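Local coordinates for repeat Five Residue (Rfr) protein or pentapeptide repeat protein (Cyanothece, PDB 2O6W) that is of unknown function but builds a right-handed quadrilateral beta helix from successive pentapeptide repeats, at residues A[18-23]-A[61-66]; A[68-73]-A[88-93]; A[74-79]-A[94-99]; A[105-110]-A[125-130]; A[115-120]-A[135-140]. One frame throughout, in Å; residues are numbered along the deposited sequence.

Interaction 1 of 5, residues A[18-23]-A[61-66]; sequences CNLEGV and ANLSNA
Two coils of the right-handed quadrilateral beta helix, the fold of pentapeptide repeat proteins, meet through a single beta bridge between N19 and N62, and each continues into a type II turn, L20 to V23 and L63 to A66. N62 is bonded through both backbone groups: its N donates to C18 O (3.0 Å), and its O accepts from L20 N (2.8 Å). A third bond, G22 N to S64 O, joins the two turns.

The amide of N62 illustrates how an outward side chain can brace its own turn. With CG anti to the backbone N (chi1 -166°), OD1 receives S64 N in the carbonyl plane at 3.0 Å, closing an Asx turn, and S64 OG somewhat out of that plane. E21, bent at chi2 (75°), crosses this amide at about a right angle, its CG 3.5 Å from N62 OD1 and its OE2 3.4 Å from N62 CB. An alanine in place of N62 would probably leave S64 N without its side-chain acceptor and the turn less firmly set.

On the inner side L20 and L63 lie side by side, L20 CB 3.7 Å from L63 CD2, while V23 CG2 meets A66 CB. M2 of helix 2-10 touches L20 and V23, and C18 is disulfide-bonded to C15. Leucine and alanine inside, with asparagine outside, are the signature of the pentapeptide repeat helix.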
# COMPACT_ATOMS: atom_id res chain seq x y z
N CYS A 18 11.69 -6.15 -5.14
CA CYS A 18 11.48 -7.52 -4.67
C CYS A 18 10.28 -8.17 -5.38
O CYS A 18 9.38 -7.48 -5.85
CB CYS A 18 11.22 -7.54 -3.15
SG CYS A 18 12.60 -7.05 -2.06
N ASN A 19 10.30 -9.49 -5.45
CA ASN A 19 9.21 -10.24 -6.03
C ASN A 19 8.44 -10.84 -4.87
O ASN A 19 8.89 -11.81 -4.25
CB ASN A 19 9.74 -11.32 -6.97
CG ASN A 19 10.21 -10.75 -8.30
OD1 ASN A 19 9.44 -10.12 -9.02
ND2 ASN A 19 11.49 -10.96 -8.62
N LEU A 20 7.30 -10.24 -4.56
CA LEU A 20 6.46 -10.67 -3.46
C LEU A 20 5.08 -11.07 -3.93
O LEU A 20 4.09 -10.89 -3.21
CB LEU A 20 6.35 -9.54 -2.44
CG LEU A 20 7.68 -8.98 -1.93
CD1 LEU A 20 7.46 -7.64 -1.24
CD2 LEU A 20 8.32 -9.99 -1.00
N GLU A 21 4.99 -11.62 -5.14
CA GLU A 21 3.71 -12.03 -5.70
C GLU A 21 3.00 -13.07 -4.84
O GLU A 21 3.59 -14.06 -4.44
CB GLU A 21 3.91 -12.62 -7.11
CG GLU A 21 4.83 -11.84 -8.05
CD GLU A 21 6.32 -11.98 -7.72
OE1 GLU A 21 6.72 -12.96 -7.04
OE2 GLU A 21 7.11 -11.12 -8.18
N GLY A 22 1.72 -12.84 -4.57
CA GLY A 22 0.95 -13.78 -3.80
C GLY A 22 1.27 -13.97 -2.32
O GLY A 22 0.73 -14.89 -1.71
N VAL A 23 2.13 -13.14 -1.74
CA VAL A 23 2.44 -13.31 -0.32
C VAL A 23 1.22 -12.98 0.54
O VAL A 23 0.35 -12.21 0.14
CB VAL A 23 3.61 -12.42 0.17
CG1 VAL A 23 4.90 -12.83 -0.52
CG2 VAL A 23 3.30 -10.95 -0.05
N ALA A 61 8.37 -2.82 -6.64
CA ALA A 61 8.10 -4.14 -6.09
C ALA A 61 6.88 -4.76 -6.77
O ALA A 61 6.01 -4.06 -7.28
CB ALA A 61 7.87 -4.05 -4.59
N ASN A 62 6.84 -6.09 -6.80
CA ASN A 62 5.71 -6.78 -7.40
C ASN A 62 4.95 -7.46 -6.25
O ASN A 62 5.47 -8.38 -5.62
CB ASN A 62 6.16 -7.84 -8.40
CG ASN A 62 5.02 -8.35 -9.28
OD1 ASN A 62 3.89 -8.52 -8.81
ND2 ASN A 62 5.31 -8.60 -10.54
N LEU A 63 3.73 -6.99 -6.00
CA LEU A 63 2.90 -7.52 -4.95
C LEU A 63 1.60 -8.10 -5.51
O LEU A 63 0.63 -8.31 -4.78
CB LEU A 63 2.59 -6.42 -3.94
CG LEU A 63 3.71 -6.07 -2.95
CD1 LEU A 63 3.57 -4.63 -2.46
CD2 LEU A 63 3.66 -7.04 -1.79
N SER A 64 1.60 -8.36 -6.81
CA SER A 64 0.43 -8.91 -7.51
C SER A 64 -0.24 -10.09 -6.78
O SER A 64 0.42 -11.04 -6.40
CB SER A 64 0.83 -9.36 -8.91
OG SER A 64 1.23 -8.24 -9.70
N ASN A 65 -1.55 -10.00 -6.59
CA ASN A 65 -2.29 -11.08 -5.95
C ASN A 65 -1.87 -11.31 -4.50
O ASN A 65 -2.21 -12.34 -3.91
CB ASN A 65 -2.10 -12.37 -6.75
CG ASN A 65 -2.65 -12.26 -8.16
OD1 ASN A 65 -3.86 -12.28 -8.36
ND2 ASN A 65 -1.76 -12.13 -9.13
N ALA A 66 -1.13 -10.38 -3.93
CA ALA A 66 -0.71 -10.53 -2.54
C ALA A 66 -1.86 -10.09 -1.65
O ALA A 66 -2.74 -9.36 -2.09
CB ALA A 66 0.51 -9.68 -2.26

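Interaction 2 of 5, residues A[68-73]-A[88-93]; sequences LYQSDL and LSETDL
L68 and L88 form the tight inner part of this contact: the two side chains run side by side in the same direction, and L68 CD1 comes within 3.5 Å of L88 CD2. L73 repeats the arrangement with L93, its CB 3.7 Å from L93 CD2, and also crosses L88 at about a right angle. T91 lies against the turn from L68 to S71, its CG2 3.1 Å from L68 O, while its OG1 bonds back to L88 O.

Q70, E90 and the two aspartates make the polar, partly exposed side. The extended chains of Q70 and E90 lie alongside each other, and Q70 NE2 donates to E90 OE2 (3.1 Å); R27 bonds OE1 of the same amide. The Y69 ring carries Q70 CG over one face, offset toward the rim; at its edge S89 OG, hydrogen-bonded to N87 OD1, is merely a neighbour, 3.2 Å from Y69 CD1. The carboxylates of D72 and D92 stand side by side, nearly coplanar (10° apart), D72 OD2 4.3 Å from D92 OD2. S74 OG bonds D72 OD1 and E94 N bonds D92 OD1, while a salt bridge from K33 to D92 OD2 would probably ease the repulsion.

D92 N donates to S71 O, and L73 N to D92 O (2.7 Å). The pair sits within a pile of coils rather than among helices: D72 is backbone-bonded to E28 and F30, L88 to N107.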
# COMPACT_ATOMS: atom_id res chain seq x y z
N LEU A 68 -2.86 -7.97 1.58
CA LEU A 68 -2.44 -6.97 2.56
C LEU A 68 -3.63 -6.46 3.37
O LEU A 68 -3.57 -5.39 3.97
CB LEU A 68 -1.75 -5.81 1.85
CG LEU A 68 -0.47 -6.24 1.12
CD1 LEU A 68 0.03 -5.14 0.19
CD2 LEU A 68 0.58 -6.61 2.15
N TYR A 69 -4.70 -7.25 3.39
CA TYR A 69 -5.92 -6.92 4.12
C TYR A 69 -5.65 -6.30 5.49
O TYR A 69 -4.91 -6.86 6.30
CB TYR A 69 -6.79 -8.17 4.27
CG TYR A 69 -8.05 -7.94 5.05
CD1 TYR A 69 -9.04 -7.09 4.57
CD2 TYR A 69 -8.26 -8.56 6.28
CE1 TYR A 69 -10.21 -6.86 5.30
CE2 TYR A 69 -9.41 -8.34 7.02
CZ TYR A 69 -10.38 -7.49 6.53
OH TYR A 69 -11.53 -7.27 7.26
N GLN A 70 -6.27 -5.15 5.74
CA GLN A 70 -6.15 -4.42 7.00
C GLN A 70 -4.74 -4.06 7.44
O GLN A 70 -4.49 -3.86 8.62
CB GLN A 70 -6.83 -5.19 8.14
CG GLN A 70 -8.33 -5.25 8.02
CD GLN A 70 -8.98 -5.77 9.29
OE1 GLN A 70 -8.58 -6.80 9.84
NE2 GLN A 70 -9.99 -5.06 9.77
N SER A 71 -3.81 -3.98 6.49
CA SER A 71 -2.44 -3.63 6.82
C SER A 71 -2.24 -2.12 6.83
O SER A 71 -2.93 -1.38 6.12
CB SER A 71 -1.48 -4.26 5.80
OG SER A 71 -1.23 -5.62 6.10
N ASP A 72 -1.32 -1.64 7.66
CA ASP A 72 -1.02 -0.21 7.73
C ASP A 72 0.10 0.03 6.72
O ASP A 72 1.18 -0.57 6.82
CB ASP A 72 -0.55 0.19 9.14
CG ASP A 72 -0.42 1.70 9.31
OD1 ASP A 72 -0.05 2.41 8.34
OD2 ASP A 72 -0.65 2.20 10.44
N LEU A 73 -0.15 0.90 5.75
CA LEU A 73 0.83 1.23 4.72
C LEU A 73 1.00 2.74 4.64
O LEU A 73 1.38 3.28 3.59
CB LEU A 73 0.36 0.68 3.36
CG LEU A 73 -0.04 -0.80 3.34
CD1 LEU A 73 -0.59 -1.19 1.96
CD2 LEU A 73 1.16 -1.65 3.69
N LEU A 88 -5.95 -4.89 -1.15
CA LEU A 88 -5.59 -3.74 -0.31
C LEU A 88 -6.79 -3.22 0.45
O LEU A 88 -6.81 -2.06 0.86
CB LEU A 88 -5.02 -2.61 -1.17
CG LEU A 88 -3.74 -2.94 -1.94
CD1 LEU A 88 -3.48 -1.90 -3.00
CD2 LEU A 88 -2.58 -3.06 -0.97
N SER A 89 -7.81 -4.05 0.65
CA SER A 89 -9.00 -3.59 1.36
C SER A 89 -8.74 -3.28 2.83
O SER A 89 -7.98 -3.97 3.51
CB SER A 89 -10.15 -4.60 1.22
OG SER A 89 -9.76 -5.88 1.68
N GLU A 90 -9.37 -2.21 3.29
CA GLU A 90 -9.24 -1.72 4.66
C GLU A 90 -7.80 -1.44 5.08
O GLU A 90 -7.45 -1.54 6.25
CB GLU A 90 -9.90 -2.70 5.63
CG GLU A 90 -11.36 -2.91 5.32
CD GLU A 90 -12.16 -3.45 6.48
OE1 GLU A 90 -13.35 -3.79 6.27
OE2 GLU A 90 -11.61 -3.54 7.61
N THR A 91 -6.97 -1.09 4.11
CA THR A 91 -5.59 -0.75 4.41
C THR A 91 -5.47 0.74 4.66
O THR A 91 -6.32 1.53 4.22
CB THR A 91 -4.62 -1.12 3.26
OG1 THR A 91 -5.04 -0.48 2.04
CG2 THR A 91 -4.56 -2.63 3.07
N ASP A 92 -4.43 1.15 5.36
CA ASP A 92 -4.21 2.56 5.62
C ASP A 92 -3.12 2.99 4.63
O ASP A 92 -1.96 2.62 4.79
CB ASP A 92 -3.75 2.78 7.07
CG ASP A 92 -3.65 4.26 7.44
OD1 ASP A 92 -3.48 5.09 6.53
OD2 ASP A 92 -3.73 4.58 8.65
N LEU A 93 -3.50 3.73 3.60
CA LEU A 93 -2.55 4.20 2.60
C LEU A 93 -2.40 5.73 2.64
O LEU A 93 -2.13 6.37 1.63
CB LEU A 93 -2.97 3.74 1.20
CG LEU A 93 -2.50 2.33 0.84
CD1 LEU A 93 -3.35 1.72 -0.27
CD2 LEU A 93 -1.03 2.39 0.42

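Interaction 3 of 5, residues A[74-79]-A[94-99]; sequences SSIILE and ENAILI
L78 and L98 lie side by side and point the same way, one leucine resting on the next. The methyl CD2 of L98 does the touching, sitting 3.5 Å from both CB and CD1 of L78. Each leucine has its CG anti to the carbonyl carbon, which sets the two CG atoms alike.

I76 meets A96 through one branch: its CG2, placed between the backbone N and the carbonyl carbon, comes 3.9 Å from A96 CB, while CG1 leads elsewhere.

Both segments belong to the right-handed quadrilateral beta helix of the pentapeptide repeat family, and the 20 residues between equivalent positions make one coil. Their end-to-end directions differ by 1°. Three backbone bonds hold them: S75 N to E94 O, I97 N to I76 O (2.8 Å) and L78 N to I97 O (2.8 Å), the last two forming the bridge of I77 with I97. S75 and N95 both have positive phi, and the CA-H of S75 points almost straight at N95 O.

Outward of the backbone, I77 reaches I97 only loosely, I77 CG1 to I97 CD1 at 4.3 Å. E79, extended with CG anti to the backbone N (chi1 -175°), runs alongside I99 in the same direction, its CG 4.1 Å from I99 CB. The carboxylate of E94 turns away from this contact to a salt bridge with K33.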
# COMPACT_ATOMS: atom_id res chain seq x y z
N SER A 74 0.72 3.44 5.73
CA SER A 74 0.83 4.89 5.74
C SER A 74 2.20 5.41 5.31
O SER A 74 3.23 4.95 5.80
CB SER A 74 0.43 5.46 7.12
OG SER A 74 1.14 4.85 8.18
N SER A 75 2.20 6.36 4.38
CA SER A 75 3.42 6.98 3.87
C SER A 75 4.35 6.01 3.14
O SER A 75 5.52 6.31 2.90
CB SER A 75 4.19 7.65 5.01
OG SER A 75 3.39 8.66 5.62
N ILE A 76 3.83 4.84 2.78
CA ILE A 76 4.63 3.85 2.09
C ILE A 76 4.99 4.31 0.68
O ILE A 76 4.25 5.09 0.06
CB ILE A 76 3.89 2.51 2.00
CG1 ILE A 76 4.89 1.37 1.82
CG2 ILE A 76 2.92 2.54 0.83
CD1 ILE A 76 4.32 0.02 2.13
N ILE A 77 6.11 3.81 0.16
CA ILE A 77 6.56 4.16 -1.18
C ILE A 77 6.36 2.98 -2.14
O ILE A 77 7.10 2.00 -2.11
CB ILE A 77 8.05 4.58 -1.16
CG1 ILE A 77 8.23 5.75 -0.18
CG2 ILE A 77 8.50 5.02 -2.54
CD1 ILE A 77 9.66 6.21 -0.03
N LEU A 78 5.33 3.10 -2.98
CA LEU A 78 5.00 2.07 -3.96
C LEU A 78 5.10 2.63 -5.37
O LEU A 78 4.32 2.27 -6.25
CB LEU A 78 3.59 1.53 -3.70
CG LEU A 78 3.43 0.60 -2.50
CD1 LEU A 78 1.95 0.34 -2.24
CD2 LEU A 78 4.16 -0.71 -2.77
N GLU A 79 6.05 3.52 -5.58
CA GLU A 79 6.23 4.13 -6.89
C GLU A 79 6.58 3.05 -7.92
O GLU A 79 7.44 2.21 -7.67
CB GLU A 79 7.32 5.19 -6.83
CG GLU A 79 7.50 5.97 -8.12
CD GLU A 79 8.35 7.23 -7.93
OE1 GLU A 79 8.58 7.94 -8.94
OE2 GLU A 79 8.78 7.50 -6.78
N GLU A 94 -2.59 6.31 3.83
CA GLU A 94 -2.48 7.75 3.97
C GLU A 94 -1.09 8.26 3.60
O GLU A 94 -0.08 7.71 4.02
CB GLU A 94 -2.82 8.17 5.40
CG GLU A 94 -2.70 9.67 5.60
CD GLU A 94 -3.57 10.19 6.74
OE1 GLU A 94 -3.49 11.41 7.01
OE2 GLU A 94 -4.32 9.39 7.34
N ASN A 95 -1.06 9.31 2.78
CA ASN A 95 0.17 9.94 2.31
C ASN A 95 1.08 8.95 1.60
O ASN A 95 2.29 9.15 1.53
CB ASN A 95 0.92 10.59 3.47
CG ASN A 95 0.07 11.56 4.24
OD1 ASN A 95 -0.58 12.44 3.66
ND2 ASN A 95 0.05 11.42 5.56
N ALA A 96 0.50 7.89 1.08
CA ALA A 96 1.29 6.89 0.39
C ALA A 96 1.68 7.40 -0.99
O ALA A 96 1.03 8.28 -1.55
CB ALA A 96 0.51 5.61 0.26
N ILE A 97 2.76 6.86 -1.53
CA ILE A 97 3.19 7.27 -2.84
C ILE A 97 2.94 6.13 -3.81
O ILE A 97 3.63 5.12 -3.78
CB ILE A 97 4.69 7.63 -2.84
CG1 ILE A 97 4.90 8.90 -2.00
CG2 ILE A 97 5.18 7.84 -4.26
CD1 ILE A 97 6.35 9.26 -1.81
N LEU A 98 1.93 6.29 -4.67
CA LEU A 98 1.60 5.26 -5.64
C LEU A 98 1.76 5.75 -7.08
O LEU A 98 1.05 5.30 -7.97
CB LEU A 98 0.17 4.76 -5.40
CG LEU A 98 -0.04 3.92 -4.14
CD1 LEU A 98 -1.47 4.07 -3.65
CD2 LEU A 98 0.28 2.45 -4.43
N ILE A 99 2.71 6.65 -7.29
CA ILE A 99 2.97 7.19 -8.62
C ILE A 99 3.29 6.10 -9.63
O ILE A 99 4.18 5.28 -9.41
CB ILE A 99 4.13 8.19 -8.60
CG1 ILE A 99 3.77 9.37 -7.69
CG2 ILE A 99 4.42 8.70 -10.01
CD1 ILE A 99 4.91 10.34 -7.49

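Interaction 4 of 5, residues A[105-110]-A[125-130]; sequences GANLEN and GAILTG
G105 starts the contact with its CA near G125 O (3.6 Å), both glycines having positive phi on neighbouring coils. A106 follows, its O accepting from I127 N (2.9 Å) while the methyl of A126 lies 3.5 Å from A106 O. With CG anti to the backbone N (chi1 173°), the amide of N107 lies alongside I127, and its OD1 accepts from E109 N at 3.3 Å, the donor standing above the carbonyl plane, to close an Asx turn. Replacing N107 with alanine would probably leave E109 N without this acceptor and the turn less firmly held. L108 turns inward, its CD1 near A126 CB, and its N donates to I127 O. E109 runs alongside T129, and a water 2.8 Å from T129 OG1 also donates to E109 OE2. N110 closes the segment: its N donates to T129 O (2.9 Å), and a second water links OD1 to G130 O.

The chemistry divides accordingly: backbone bonds join the coils, L108 and A126 meet on the inner side, and I127 and T129 pack beside N107 and E109 on the outer, where amides, a carboxylate and bridging waters gather.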
# COMPACT_ATOMS: atom_id res chain seq x y z
N GLY A 105 -7.30 -4.26 -11.42
CA GLY A 105 -8.10 -5.27 -10.76
C GLY A 105 -7.86 -5.34 -9.26
O GLY A 105 -8.33 -6.26 -8.60
N ALA A 106 -7.15 -4.36 -8.72
CA ALA A 106 -6.86 -4.35 -7.29
C ALA A 106 -8.09 -4.07 -6.45
O ALA A 106 -8.99 -3.34 -6.86
CB ALA A 106 -5.78 -3.32 -6.99
N ASN A 107 -8.12 -4.65 -5.26
CA ASN A 107 -9.24 -4.42 -4.37
C ASN A 107 -8.82 -3.42 -3.29
O ASN A 107 -7.98 -3.73 -2.45
CB ASN A 107 -9.68 -5.74 -3.75
CG ASN A 107 -10.75 -5.56 -2.69
OD1 ASN A 107 -11.57 -4.65 -2.77
ND2 ASN A 107 -10.75 -6.45 -1.70
N LEU A 108 -9.39 -2.21 -3.33
CA LEU A 108 -9.06 -1.19 -2.33
C LEU A 108 -10.27 -0.81 -1.48
O LEU A 108 -10.31 0.27 -0.89
CB LEU A 108 -8.50 0.09 -2.97
CG LEU A 108 -7.20 -0.01 -3.77
CD1 LEU A 108 -7.55 -0.47 -5.18
CD2 LEU A 108 -6.49 1.32 -3.83
N GLU A 109 -11.25 -1.70 -1.39
CA GLU A 109 -12.46 -1.42 -0.63
C GLU A 109 -12.23 -0.92 0.80
O GLU A 109 -11.48 -1.51 1.57
CB GLU A 109 -13.36 -2.66 -0.62
CG GLU A 109 -14.69 -2.44 0.07
CD GLU A 109 -15.76 -3.44 -0.35
OE1 GLU A 109 -15.47 -4.66 -0.36
OE2 GLU A 109 -16.89 -3.00 -0.66
N ASN A 110 -12.88 0.19 1.12
CA ASN A 110 -12.79 0.81 2.43
C ASN A 110 -11.38 1.18 2.84
O ASN A 110 -11.08 1.35 4.03
CB ASN A 110 -13.41 -0.10 3.48
CG ASN A 110 -14.87 -0.34 3.23
OD1 ASN A 110 -15.60 0.59 2.87
ND2 ASN A 110 -15.31 -1.57 3.40
N GLY A 125 -10.34 -1.73 -13.75
CA GLY A 125 -10.94 -2.87 -13.09
C GLY A 125 -10.79 -2.87 -11.59
O GLY A 125 -11.31 -3.76 -10.91
N ALA A 126 -10.08 -1.89 -11.06
CA ALA A 126 -9.87 -1.81 -9.61
C ALA A 126 -11.15 -1.43 -8.90
O ALA A 126 -11.99 -0.73 -9.46
CB ALA A 126 -8.80 -0.78 -9.30
N ILE A 127 -11.33 -1.90 -7.67
CA ILE A 127 -12.55 -1.55 -6.95
C ILE A 127 -12.22 -0.56 -5.82
O ILE A 127 -11.44 -0.86 -4.92
CB ILE A 127 -13.32 -2.84 -6.43
CG1 ILE A 127 -13.30 -2.93 -4.91
CG2 ILE A 127 -12.74 -4.10 -7.07
CD1 ILE A 127 -14.47 -2.24 -4.28
N LEU A 128 -12.79 0.65 -5.89
CA LEU A 128 -12.51 1.67 -4.88
C LEU A 128 -13.70 2.08 -4.01
O LEU A 128 -13.76 3.20 -3.50
CB LEU A 128 -11.88 2.91 -5.52
CG LEU A 128 -10.57 2.65 -6.26
CD1 LEU A 128 -10.88 2.35 -7.71
CD2 LEU A 128 -9.65 3.86 -6.18
N THR A 129 -14.63 1.16 -3.81
CA THR A 129 -15.82 1.38 -3.00
C THR A 129 -15.49 1.77 -1.56
O THR A 129 -14.66 1.14 -0.91
CB THR A 129 -16.68 0.12 -2.95
OG1 THR A 129 -16.92 -0.34 -4.29
CG2 THR A 129 -17.99 0.39 -2.26
N GLY A 130 -16.16 2.81 -1.06
CA GLY A 130 -15.95 3.26 0.31
C GLY A 130 -14.58 3.86 0.60
O GLY A 130 -14.22 4.04 1.75
O HOH W 1 -17.79 -2.95 -3.82
O HOH W 2 -15.30 3.47 4.40

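Interaction 5 of 5, residues A[115-120]-A[135-140]; sequences GANLEN and ETHLKG
N117 and H137 are bridged through their backbones, in two segments whose end-to-end directions differ by only 3°. These are successive coils of the right-handed quadrilateral beta helix, late in the pentapeptide repeats. H137 N donates to A116 O (3.0 Å), L118 N to H137 O, and N120 N to K139 O. Between these bonds the CA of E119 rests 3.2 Å from K139 O.

Inside, contact is light: L118 and L138 lie side by side with L118 CD2 4.1 Å from L138 CD2, and L118 CD1 approaches T136 CG2. T136 OG1 is engaged elsewhere, by L113 O.

The outer side is the richer one. E119, with CG anti to the backbone N (chi1 -167°), runs alongside both H137 and K139. Its two oxygens have different neighbours: OE2 makes a rather long salt bridge with K139 NZ (3.6 Å), whereas OE1 lies 3.2 Å from H137 CE1, the carboxylate nearly perpendicular to the ring (87°). The carboxylate may polarise the ring, with K139 tempering the effect.

N117, meanwhile, folds its amide into an Asx turn. Its OD1 collects two N-H groups that arrive from opposite faces of the amide plane: E119 N at 3.1 Å, and H137 ND1 at 3.3 Å, well above that plane.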
# COMPACT_ATOMS: atom_id res chain seq x y z
N GLY A 115 -4.51 12.01 1.25
CA GLY A 115 -3.21 12.57 0.97
C GLY A 115 -2.33 11.67 0.14
O GLY A 115 -1.17 11.98 -0.07
N ALA A 116 -2.86 10.55 -0.34
CA ALA A 116 -2.06 9.63 -1.15
C ALA A 116 -1.88 10.17 -2.56
O ALA A 116 -2.74 10.87 -3.09
CB ALA A 116 -2.70 8.25 -1.19
N ASN A 117 -0.75 9.82 -3.17
CA ASN A 117 -0.44 10.26 -4.52
C ASN A 117 -0.53 9.09 -5.50
O ASN A 117 0.29 8.18 -5.45
CB ASN A 117 0.96 10.86 -4.58
CG ASN A 117 1.23 11.59 -5.89
OD1 ASN A 117 0.51 11.41 -6.87
ND2 ASN A 117 2.27 12.42 -5.91
N LEU A 118 -1.51 9.14 -6.39
CA LEU A 118 -1.68 8.08 -7.38
C LEU A 118 -1.50 8.55 -8.82
O LEU A 118 -2.10 7.98 -9.73
CB LEU A 118 -3.07 7.44 -7.24
CG LEU A 118 -3.28 6.47 -6.07
CD1 LEU A 118 -3.15 7.23 -4.76
CD2 LEU A 118 -4.66 5.83 -6.18
N GLU A 119 -0.67 9.57 -9.03
CA GLU A 119 -0.46 10.09 -10.38
C GLU A 119 -0.07 9.02 -11.40
O GLU A 119 0.84 8.23 -11.17
CB GLU A 119 0.61 11.19 -10.37
CG GLU A 119 0.65 12.01 -11.67
CD GLU A 119 1.59 13.21 -11.59
OE1 GLU A 119 1.55 13.93 -10.56
OE2 GLU A 119 2.35 13.44 -12.56
N ASN A 120 -0.77 9.02 -12.53
CA ASN A 120 -0.51 8.07 -13.60
C ASN A 120 -0.72 6.62 -13.22
O ASN A 120 -0.31 5.71 -13.93
CB ASN A 120 0.91 8.26 -14.12
CG ASN A 120 1.16 9.67 -14.60
OD1 ASN A 120 0.28 10.28 -15.19
ND2 ASN A 120 2.35 10.19 -14.35
N GLU A 135 -8.18 14.74 -0.40
CA GLU A 135 -6.87 15.27 -0.77
C GLU A 135 -6.01 14.22 -1.46
O GLU A 135 -4.79 14.20 -1.32
CB GLU A 135 -6.14 15.80 0.47
CG GLU A 135 -6.84 16.96 1.15
CD GLU A 135 -6.23 17.30 2.49
OE1 GLU A 135 -6.29 16.44 3.40
OE2 GLU A 135 -5.69 18.43 2.63
N THR A 136 -6.67 13.34 -2.20
CA THR A 136 -6.00 12.28 -2.93
C THR A 136 -5.70 12.77 -4.34
O THR A 136 -6.61 13.19 -5.05
CB THR A 136 -6.87 11.01 -3.01
OG1 THR A 136 -7.21 10.58 -1.69
CG2 THR A 136 -6.13 9.90 -3.73
N HIS A 137 -4.44 12.70 -4.74
CA HIS A 137 -4.02 13.14 -6.06
C HIS A 137 -4.32 12.07 -7.10
O HIS A 137 -3.64 11.04 -7.15
CB HIS A 137 -2.52 13.46 -6.05
CG HIS A 137 -2.07 14.31 -7.19
ND1 HIS A 137 -0.78 14.29 -7.67
CD2 HIS A 137 -2.73 15.23 -7.92
CE1 HIS A 137 -0.67 15.15 -8.66
NE2 HIS A 137 -1.84 15.74 -8.84
N LEU A 138 -5.32 12.30 -7.94
CA LEU A 138 -5.70 11.32 -8.96
C LEU A 138 -5.37 11.74 -10.38
O LEU A 138 -5.91 11.21 -11.34
CB LEU A 138 -7.19 11.00 -8.87
CG LEU A 138 -7.66 10.33 -7.58
CD1 LEU A 138 -9.17 10.17 -7.65
CD2 LEU A 138 -6.99 8.97 -7.41
N LYS A 139 -4.46 12.70 -10.51
CA LYS A 139 -4.05 13.20 -11.81
C LYS A 139 -3.50 12.10 -12.72
O LYS A 139 -2.62 11.34 -12.31
CB LYS A 139 -3.01 14.30 -11.63
CG LYS A 139 -2.35 14.75 -12.92
CD LYS A 139 -1.12 15.61 -12.67
CE LYS A 139 -0.39 15.87 -13.97
NZ LYS A 139 0.94 16.51 -13.77
N GLY A 140 -4.03 12.01 -13.94
CA GLY A 140 -3.56 11.03 -14.91
C GLY A 140 -3.88 9.56 -14.72
O GLY A 140 -3.37 8.73 -15.46

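Overall arrangement
The five contacts are five instances of one principle, coil laid on coil. Interaction 1 differs in sequence spacing: 37 residues separate its segments, against 14 in each of the others. Interactions 2 and 3 cross along the chain and touch, L93 CD2 lying 4.0 Å from I76 CG2; interactions 4 and 5 also cross, but stay about 5 Å apart at their nearest atoms. Stacking joins the sets: E90 N of interaction 2 meets E109 O of interaction 4 at 2.8 Å, and L98 N of interaction 3 meets N117 O of interaction 5 at 2.6 Å. A bound arsenic lies about 11 Å from residue G125 and about 10 Å from residue G140, too far for contact.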